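Local coordinates for dehydrogenase (Thermotoga maritima, PDB 3EZY) that catalyses the NAD(+)-dependent oxidation of myo-inositol to scyllo-inosose, probably as a step in myo-inositol degradation, at the interface of chains A and B. Sequence-based numbering; all coordinates share one arbitrary frame. Chains: chain A/B, Dehydrogenase.

The interface of chains A and B. Residues chain A 153, 212-214, 228, 230; chain B 146-147, 224, 244.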
loop_
_atom_site.group_PDB
_atom_site.type_symbol
_atom_site.label_atom_id
_atom_site.label_comp_id
_atom_site.label_asym_id
_atom_site.label_seq_id
_atom_site.Cartn_x
_atom_site.Cartn_y
_atom_site.Cartn_z
ATOM N N ARG A 153 -13.336 13.073 -9.566
ATOM C CA ARG A 153 -14.487 13.375 -8.716
ATOM C C ARG A 153 -14.100 14.507 -7.746
ATOM O O ARG A 153 -12.969 14.521 -7.201
ATOM C CB ARG A 153 -14.932 12.118 -7.933
ATOM C CG ARG A 153 -14.945 10.836 -8.741
ATOM C CD ARG A 153 -15.409 9.604 -7.930
ATOM N NE ARG A 153 -15.615 8.470 -8.834
ATOM C CZ ARG A 153 -15.214 7.228 -8.615
ATOM N NH1 ARG A 153 -14.600 6.878 -7.462
ATOM N NH2 ARG A 153 -15.441 6.324 -9.565
ATOM N N THR A 212 -23.090 12.910 -12.626
ATOM C CA THR A 212 -22.287 11.666 -12.673
ATOM C C THR A 212 -22.198 11.326 -14.156
ATOM O O THR A 212 -23.212 11.363 -14.833
ATOM C CB THR A 212 -23.049 10.509 -11.981
ATOM O OG1 THR A 212 -23.452 10.924 -10.670
ATOM C CG2 THR A 212 -22.177 9.245 -11.867
ATOM N N ALA A 213 -21.012 11.053 -14.693
ATOM C CA ALA A 213 -20.933 10.750 -16.116
ATOM C C ALA A 213 -19.756 9.842 -16.428
ATOM O O ALA A 213 -18.788 9.754 -15.654
ATOM C CB ALA A 213 -20.828 12.009 -16.907
ATOM N N VAL A 214 -19.871 9.170 -17.565
ATOM C CA VAL A 214 -18.842 8.313 -18.110
ATOM C C VAL A 214 -18.657 8.743 -19.576
ATOM O O VAL A 214 -19.652 9.051 -20.253
ATOM C CB VAL A 214 -19.283 6.829 -18.037
ATOM C CG1 VAL A 214 -18.356 5.964 -18.901
ATOM C CG2 VAL A 214 -19.295 6.330 -16.621
ATOM N N ASP A 228 -14.431 8.782 -16.016
ATOM C CA ASP A 228 -15.666 8.927 -15.230
ATOM C C ASP A 228 -15.595 10.096 -14.247
ATOM O O ASP A 228 -14.513 10.353 -13.666
ATOM C CB ASP A 228 -16.092 7.599 -14.542
ATOM C CG ASP A 228 -15.219 7.232 -13.378
ATOM O OD1 ASP A 228 -15.655 7.432 -12.211
ATOM O OD2 ASP A 228 -14.093 6.751 -13.642
ATOM N N SER A 230 -17.691 12.526 -11.009
ATOM C CA SER A 230 -18.791 12.682 -10.088
ATOM C C SER A 230 -18.639 14.034 -9.480
ATOM O O SER A 230 -17.521 14.433 -9.098
ATOM C CB SER A 230 -18.791 11.630 -8.951
ATOM O OG SER A 230 -19.923 11.889 -8.079
ATOM N N HIS B 146 -23.281 4.539 -7.321
ATOM C CA HIS B 146 -23.323 5.389 -8.501
ATOM C C HIS B 146 -22.526 4.894 -9.737
ATOM O O HIS B 146 -23.005 4.971 -10.887
ATOM C CB HIS B 146 -22.821 6.767 -8.074
ATOM C CG HIS B 146 -23.712 7.434 -7.070
ATOM N ND1 HIS B 146 -23.456 8.687 -6.554
ATOM C CD2 HIS B 146 -24.895 7.040 -6.537
ATOM C CE1 HIS B 146 -24.433 9.029 -5.727
ATOM N NE2 HIS B 146 -25.314 8.045 -5.693
ATOM N N VAL B 147 -21.280 4.460 -9.524
ATOM C CA VAL B 147 -20.418 4.053 -10.631
ATOM C C VAL B 147 -19.675 2.778 -10.312
ATOM O O VAL B 147 -18.992 2.691 -9.288
ATOM C CB VAL B 147 -19.346 5.127 -10.978
ATOM C CG1 VAL B 147 -18.557 4.729 -12.274
ATOM C CG2 VAL B 147 -20.008 6.463 -11.159
ATOM N N LEU B 224 -24.105 4.000 -13.398
ATOM C CA LEU B 224 -23.334 3.671 -14.594
ATOM C C LEU B 224 -22.171 2.725 -14.286
ATOM O O LEU B 224 -21.648 2.672 -13.150
ATOM C CB LEU B 224 -22.808 4.979 -15.243
ATOM C CG LEU B 224 -23.936 5.972 -15.624
ATOM C CD1 LEU B 224 -23.432 7.310 -16.052
ATOM C CD2 LEU B 224 -24.862 5.370 -16.726
ATOM N N PHE B 244 -18.380 2.964 -6.427
ATOM C CA PHE B 244 -18.354 4.286 -5.829
ATOM C C PHE B 244 -19.805 4.659 -5.588
ATOM O O PHE B 244 -20.664 4.482 -6.474
ATOM C CB PHE B 244 -17.732 5.258 -6.821
ATOM C CG PHE B 244 -18.054 6.711 -6.529
ATOM C CD1 PHE B 244 -17.508 7.326 -5.418
ATOM C CD2 PHE B 244 -18.928 7.450 -7.372
ATOM C CE1 PHE B 244 -17.787 8.685 -5.106
ATOM C CE2 PHE B 244 -19.240 8.784 -7.083
ATOM C CZ PHE B 244 -18.659 9.421 -5.938
HETATM O O HOH W 1 -21.935 10.557 -8.414
#
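A:Arg153 lies flat on B:Phe244: the guanidinium and ring planes differ by only 11°, and CZ of A:Arg153 is 3.6 Å from ring atom CG of B:Phe244. The arginine chain, extended from CG to NE, also lays its CD over the ring centre, a CH-pi contact at 3.7 Å from the centroid. On the same side of the ring, beyond its CE2/CZ end, sits A:Ser230, whose CB is 3.4 Å from CE2 of B:Phe244. This is the tightly packed end of a patch where strands 145-153, 212-219 and 224-230 of chain A face strands 145-153, 224-230 and 238-245 of chain B, consistent with two C-terminal-domain sheets packed face to face about a two-fold axis. Rotation of the guanidinium is restrained by a salt bridge within chain A, NH2 of A:Arg153 to OD1 of A:Asp228 at 2.9 Å; the donor comes to the syn side of the oxygen, somewhat out of the carboxylate plane, and the acceptor is tilted from the guanidinium plane. Replacing A:Arg153 by an alanine is likely to leave one face of B:Phe244 without its stacking partner and A:Asp228 without this counter-charge. Packing relaxes along strand 212-219, from A:Thr212 towards A:Val214. Methyl CG2 of A:Thr212 still meets CG2 of B:Val147 at 3.6 Å, but CG2 of A:Val214 comes no nearer than 4.0 Å to CB of B:Leu224, and A:Ala213 hides almost no surface. Beside the stack, with chi1 -52° turning the A:Thr212 hydroxyl away from B:Val147, a water bridges the chains (its short approach to A:Ser230 is doubtful), 2.7 Å from OG1 of A:Thr212 and 3.0 Å from imidazole nitrogen ND1 of B:His146.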